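Local coordinates for ThiJ/PfpI family protein (Pseudomonas syringae pv. tomato, PDB 3EWN) that is of unknown function but belongs to the DJ-1/PfpI family, whose fold is that of class I glutamine amidotransferases, at residues Ala117-Leu130 / Asn168-Phe181. Numbering follows the deposited sequence.
Sequences AKYITSVCSGSLIL and NRITGAGVTAGLDF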
loop_
_atom_site.group_PDB
_atom_site.type_symbol
_atom_site.label_atom_id
_atom_site.label_comp_id
_atom_site.label_asym_id
_atom_site.label_seq_id
_atom_site.Cartn_x
_atom_site.Cartn_y
_atom_site.Cartn_z
ATOM N N ALA A 117 12.726 8.830 20.352
ATOM C CA ALA A 117 12.750 8.714 18.896
ATOM C C ALA A 117 13.112 10.030 18.217
ATOM O O ALA A 117 12.653 11.096 18.628
ATOM C CB ALA A 117 11.389 8.219 18.390
ATOM N N LYS A 118 13.935 9.956 17.175
ATOM C CA LYS A 118 14.340 11.157 16.446
ATOM C C LYS A 118 13.118 11.754 15.751
ATOM O O LYS A 118 12.947 12.975 15.696
ATOM C CB LYS A 118 15.421 10.810 15.418
ATOM C CG LYS A 118 16.077 12.027 14.782
ATOM C CD LYS A 118 17.209 11.633 13.838
ATOM C CE LYS A 118 17.850 12.867 13.208
ATOM N NZ LYS A 118 18.950 12.529 12.258
ATOM N N TYR A 119 12.267 10.881 15.224
ATOM C CA TYR A 119 11.047 11.303 14.547
ATOM C C TYR A 119 9.869 10.509 15.088
ATOM O O TYR A 119 9.963 9.298 15.271
ATOM C CB TYR A 119 11.150 11.062 13.042
ATOM C CG TYR A 119 12.230 11.861 12.349
ATOM C CD1 TYR A 119 12.024 13.197 11.996
ATOM C CD2 TYR A 119 13.458 11.279 12.041
ATOM C CE1 TYR A 119 13.019 13.929 11.350
ATOM C CE2 TYR A 119 14.457 12.001 11.395
ATOM C CZ TYR A 119 14.229 13.323 11.054
ATOM O OH TYR A 119 15.215 14.036 10.414
ATOM N N ILE A 120 8.767 11.210 15.349
ATOM C CA ILE A 120 7.535 10.604 15.844
ATOM C C ILE A 120 6.553 10.813 14.700
ATOM O O ILE A 120 6.237 11.947 14.336
ATOM C CB ILE A 120 7.056 11.316 17.122
ATOM C CG1 ILE A 120 8.067 11.056 18.245
ATOM C CG2 ILE A 120 5.660 10.839 17.506
ATOM C CD1 ILE A 120 7.758 11.778 19.541
ATOM N N THR A 121 6.069 9.717 14.131
ATOM C CA THR A 121 5.197 9.815 12.971
ATOM C C THR A 121 3.980 8.908 12.999
ATOM O O THR A 121 3.893 7.977 13.795
ATOM C CB THR A 121 5.990 9.480 11.700
ATOM O OG1 THR A 121 6.346 8.091 11.727
ATOM C CG2 THR A 121 7.273 10.310 11.630
ATOM N N SER A 122 3.048 9.186 12.097
ATOM C CA SER A 122 1.836 8.391 11.974
ATOM C C SER A 122 1.143 8.767 10.680
ATOM O O SER A 122 1.461 9.782 10.058
ATOM C CB SER A 122 0.883 8.650 13.149
ATOM O OG SER A 122 0.317 9.953 13.089
ATOM N N VAL A 123 0.210 7.924 10.270
ATOM C CA VAL A 123 -0.577 8.166 9.073
ATOM C C VAL A 123 -2.031 7.873 9.426
ATOM O O VAL A 123 -2.314 6.987 10.233
ATOM C CB VAL A 123 -0.123 7.242 7.906
ATOM C CG1 VAL A 123 -1.181 7.205 6.806
ATOM C CG2 VAL A 123 1.194 7.744 7.343
ATOM N N CYS A 124 -2.952 8.645 8.861
ATOM C CA CYS A 124 -4.369 8.406 9.097
ATOM C C CYS A 124 -4.729 8.511 10.582
ATOM O O CYS A 124 -4.172 9.337 11.301
ATOM C CB CYS A 124 -4.726 7.020 8.547
ATOM S SG CYS A 124 -6.472 6.736 8.214
ATOM N N SER A 125 -5.645 7.665 11.054
ATOM C CA SER A 125 -6.052 7.727 12.457
ATOM C C SER A 125 -4.945 7.313 13.420
ATOM O O SER A 125 -5.145 7.286 14.633
ATOM C CB SER A 125 -7.298 6.867 12.699
ATOM O OG SER A 125 -7.067 5.517 12.349
ATOM N N GLY A 126 -3.776 6.985 12.882
ATOM C CA GLY A 126 -2.667 6.612 13.737
ATOM C C GLY A 126 -2.300 7.761 14.664
ATOM O O GLY A 126 -1.709 7.552 15.719
ATOM N N SER A 127 -2.646 8.984 14.278
ATOM C CA SER A 127 -2.324 10.125 15.124
ATOM C C SER A 127 -3.146 10.131 16.418
ATOM O O SER A 127 -2.835 10.873 17.344
ATOM C CB SER A 127 -2.496 11.442 14.354
ATOM O OG SER A 127 -3.658 11.441 13.544
ATOM N N LEU A 128 -4.191 9.309 16.486
ATOM C CA LEU A 128 -4.987 9.229 17.712
ATOM C C LEU A 128 -4.141 8.461 18.727
ATOM O O LEU A 128 -4.201 8.719 19.927
ATOM C CB LEU A 128 -6.304 8.476 17.483
ATOM C CG LEU A 128 -7.369 9.062 16.551
ATOM C CD1 LEU A 128 -8.568 8.113 16.524
ATOM C CD2 LEU A 128 -7.803 10.450 17.008
ATOM N N ILE A 129 -3.352 7.512 18.231
ATOM C CA ILE A 129 -2.490 6.720 19.094
ATOM C C ILE A 129 -1.368 7.609 19.627
ATOM O O ILE A 129 -1.048 7.554 20.814
ATOM C CB ILE A 129 -1.900 5.504 18.332
ATOM C CG1 ILE A 129 -3.026 4.537 17.951
ATOM C CG2 ILE A 129 -0.848 4.801 19.194
ATOM C CD1 ILE A 129 -2.586 3.395 17.024
ATOM N N LEU A 130 -0.784 8.437 18.756
ATOM C CA LEU A 130 0.286 9.347 19.169
ATOM C C LEU A 130 -0.250 10.311 20.219
ATOM O O LEU A 130 0.425 10.625 21.200
ATOM C CB LEU A 130 0.803 10.174 17.981
ATOM C CG LEU A 130 1.482 9.478 16.803
ATOM C CD1 LEU A 130 2.039 10.539 15.866
ATOM C CD2 LEU A 130 2.596 8.565 17.295
ATOM N N ASN A 168 9.863 17.582 15.325
ATOM C CA ASN A 168 10.123 16.200 14.943
ATOM C C ASN A 168 8.867 15.331 14.870
ATOM O O ASN A 168 8.950 14.106 14.910
ATOM C CB ASN A 168 11.159 15.581 15.884
ATOM C CG ASN A 168 10.582 15.223 17.228
ATOM O OD1 ASN A 168 9.736 15.937 17.767
ATOM N ND2 ASN A 168 11.047 14.111 17.787
ATOM N N ARG A 169 7.709 15.975 14.765
ATOM C CA ARG A 169 6.437 15.270 14.634
ATOM C C ARG A 169 5.997 15.420 13.185
ATOM O O ARG A 169 5.794 16.537 12.713
ATOM C CB ARG A 169 5.361 15.891 15.535
ATOM C CG ARG A 169 5.173 15.222 16.890
ATOM C CD ARG A 169 6.418 15.319 17.763
ATOM N NE ARG A 169 6.102 14.980 19.148
ATOM C CZ ARG A 169 6.992 14.935 20.133
ATOM N NH1 ARG A 169 8.268 15.202 19.890
ATOM N NH2 ARG A 169 6.603 14.640 21.366
ATOM N N ILE A 170 5.861 14.304 12.478
ATOM C CA ILE A 170 5.427 14.349 11.087
ATOM C C ILE A 170 4.255 13.391 10.927
ATOM O O ILE A 170 4.379 12.191 11.176
ATOM C CB ILE A 170 6.578 13.959 10.135
ATOM C CG1 ILE A 170 7.775 14.884 10.388
ATOM C CG2 ILE A 170 6.108 14.071 8.682
ATOM C CD1 ILE A 170 9.005 14.590 9.557
ATOM N N THR A 171 3.109 13.931 10.528
ATOM C CA THR A 171 1.912 13.119 10.368
ATOM C C THR A 171 1.292 13.239 8.982
ATOM O O THR A 171 1.335 14.296 8.353
ATOM C CB THR A 171 0.843 13.494 11.430
ATOM O OG1 THR A 171 0.621 14.913 11.415
ATOM C CG2 THR A 171 1.295 13.073 12.819
ATOM N N GLY A 172 0.729 12.131 8.509
ATOM C CA GLY A 172 0.082 12.118 7.211
ATOM C C GLY A 172 -1.414 11.984 7.408
ATOM O O GLY A 172 -1.862 11.458 8.424
ATOM N N ALA A 173 -2.194 12.458 6.442
ATOM C CA ALA A 173 -3.643 12.378 6.542
ATOM C C ALA A 173 -4.161 10.967 6.279
ATOM O O ALA A 173 -3.444 9.985 6.461
ATOM C CB ALA A 173 -4.288 13.366 5.582
ATOM N N GLY A 174 -5.410 10.874 5.838
ATOM C CA GLY A 174 -6.013 9.581 5.587
ATOM C C GLY A 174 -5.318 8.638 4.621
ATOM O O GLY A 174 -4.693 9.049 3.643
ATOM N N VAL A 175 -5.448 7.352 4.930
ATOM C CA VAL A 175 -4.909 6.237 4.153
ATOM C C VAL A 175 -3.785 6.488 3.138
ATOM O O VAL A 175 -2.601 6.446 3.490
ATOM C CB VAL A 175 -6.070 5.505 3.437
ATOM C CG1 VAL A 175 -5.587 4.192 2.852
ATOM C CG2 VAL A 175 -7.217 5.267 4.431
ATOM N N THR A 176 -4.152 6.734 1.884
ATOM C CA THR A 176 -3.168 6.927 0.822
ATOM C C THR A 176 -2.163 8.051 1.035
ATOM O O THR A 176 -1.124 8.087 0.376
ATOM C CB THR A 176 -3.856 7.117 -0.545
ATOM O OG1 THR A 176 -4.706 8.267 -0.502
ATOM C CG2 THR A 176 -4.693 5.888 -0.889
ATOM N N ALA A 177 -2.459 8.966 1.954
ATOM C CA ALA A 177 -1.537 10.062 2.246
ATOM C C ALA A 177 -0.188 9.505 2.713
ATOM O O ALA A 177 0.837 10.188 2.657
ATOM C CB ALA A 177 -2.132 10.970 3.324
ATOM N N GLY A 178 -0.198 8.261 3.180
ATOM C CA GLY A 178 1.024 7.632 3.657
ATOM C C GLY A 178 2.147 7.620 2.636
ATOM O O GLY A 178 3.322 7.647 2.999
ATOM N N LEU A 179 1.794 7.565 1.357
ATOM C CA LEU A 179 2.807 7.564 0.304
ATOM C C LEU A 179 3.534 8.902 0.227
ATOM O O LEU A 179 4.755 8.945 0.070
ATOM C CB LEU A 179 2.164 7.256 -1.044
ATOM C CG LEU A 179 1.737 5.810 -1.262
ATOM C CD1 LEU A 179 0.898 5.708 -2.530
ATOM C CD2 LEU A 179 2.978 4.924 -1.355
ATOM N N ASP A 180 2.786 9.995 0.332
ATOM C CA ASP A 180 3.400 11.317 0.275
ATOM C C ASP A 180 4.219 11.552 1.536
ATOM O O ASP A 180 5.301 12.142 1.498
ATOM C CB ASP A 180 2.320 12.388 0.093
ATOM C CG ASP A 180 1.623 12.265 -1.251
ATOM O OD1 ASP A 180 2.311 11.891 -2.221
ATOM O OD2 ASP A 180 0.409 12.537 -1.345
ATOM N N PHE A 181 3.695 11.074 2.653
ATOM C CA PHE A 181 4.387 11.174 3.926
ATOM C C PHE A 181 5.705 10.400 3.803
ATOM O O PHE A 181 6.772 10.892 4.180
ATOM C CB PHE A 181 3.510 10.553 5.015
ATOM C CG PHE A 181 4.278 10.046 6.200
ATOM C CD1 PHE A 181 4.764 10.922 7.158
ATOM C CD2 PHE A 181 4.530 8.688 6.341
ATOM C CE1 PHE A 181 5.496 10.450 8.249
ATOM C CE2 PHE A 181 5.259 8.205 7.423
ATOM C CZ PHE A 181 5.743 9.088 8.379
HETATM O O HOH W 1 11.325 12.300 20.550
HETATM O O HOH W 2 -1.529 10.557 11.130
#
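At a turn consistent with the nucleophile elbow of DJ-1/PfpI proteins, C124 sits between strand 119-123 and helix 126-132, with positive phi (60°), and its SG faces the loop after neighbouring strand 169-172. With SG anti to the backbone N (chi1 -160°), the sulfur is carried to V175 N, which donates to C124 SG at 3.5 Å, nearly straight at 160°. C124 N donates to G172 O at 3.0 Å, from above the carbonyl plane. A water accepts from S122 OG and donates to C124 O and G172 O, tying the turn to the strand beside it. The two strands run parallel within the central sheet of the glutaminase-like α/β sandwich, and I170 N to I120 O (3.0 Å) is one of the bonds between them. F181, from helix 177-189, packs on the face of the sheet that T121 and V123 share: F181 CZ reaches T121 CB at 3.4 Å, while V123 CG2 meets F181 CD2 at 3.6 Å. On the other face I120 CD1 sits over the centre of the R169 guanidinium, 3.3 Å from R169 CZ. N168 OD1, in the guanidinium plane, accepts from R169 NH1 at 2.7 Å, and R169 NE donates to L135 O. N168 ND2 donates to K118 O, 3.0 Å away.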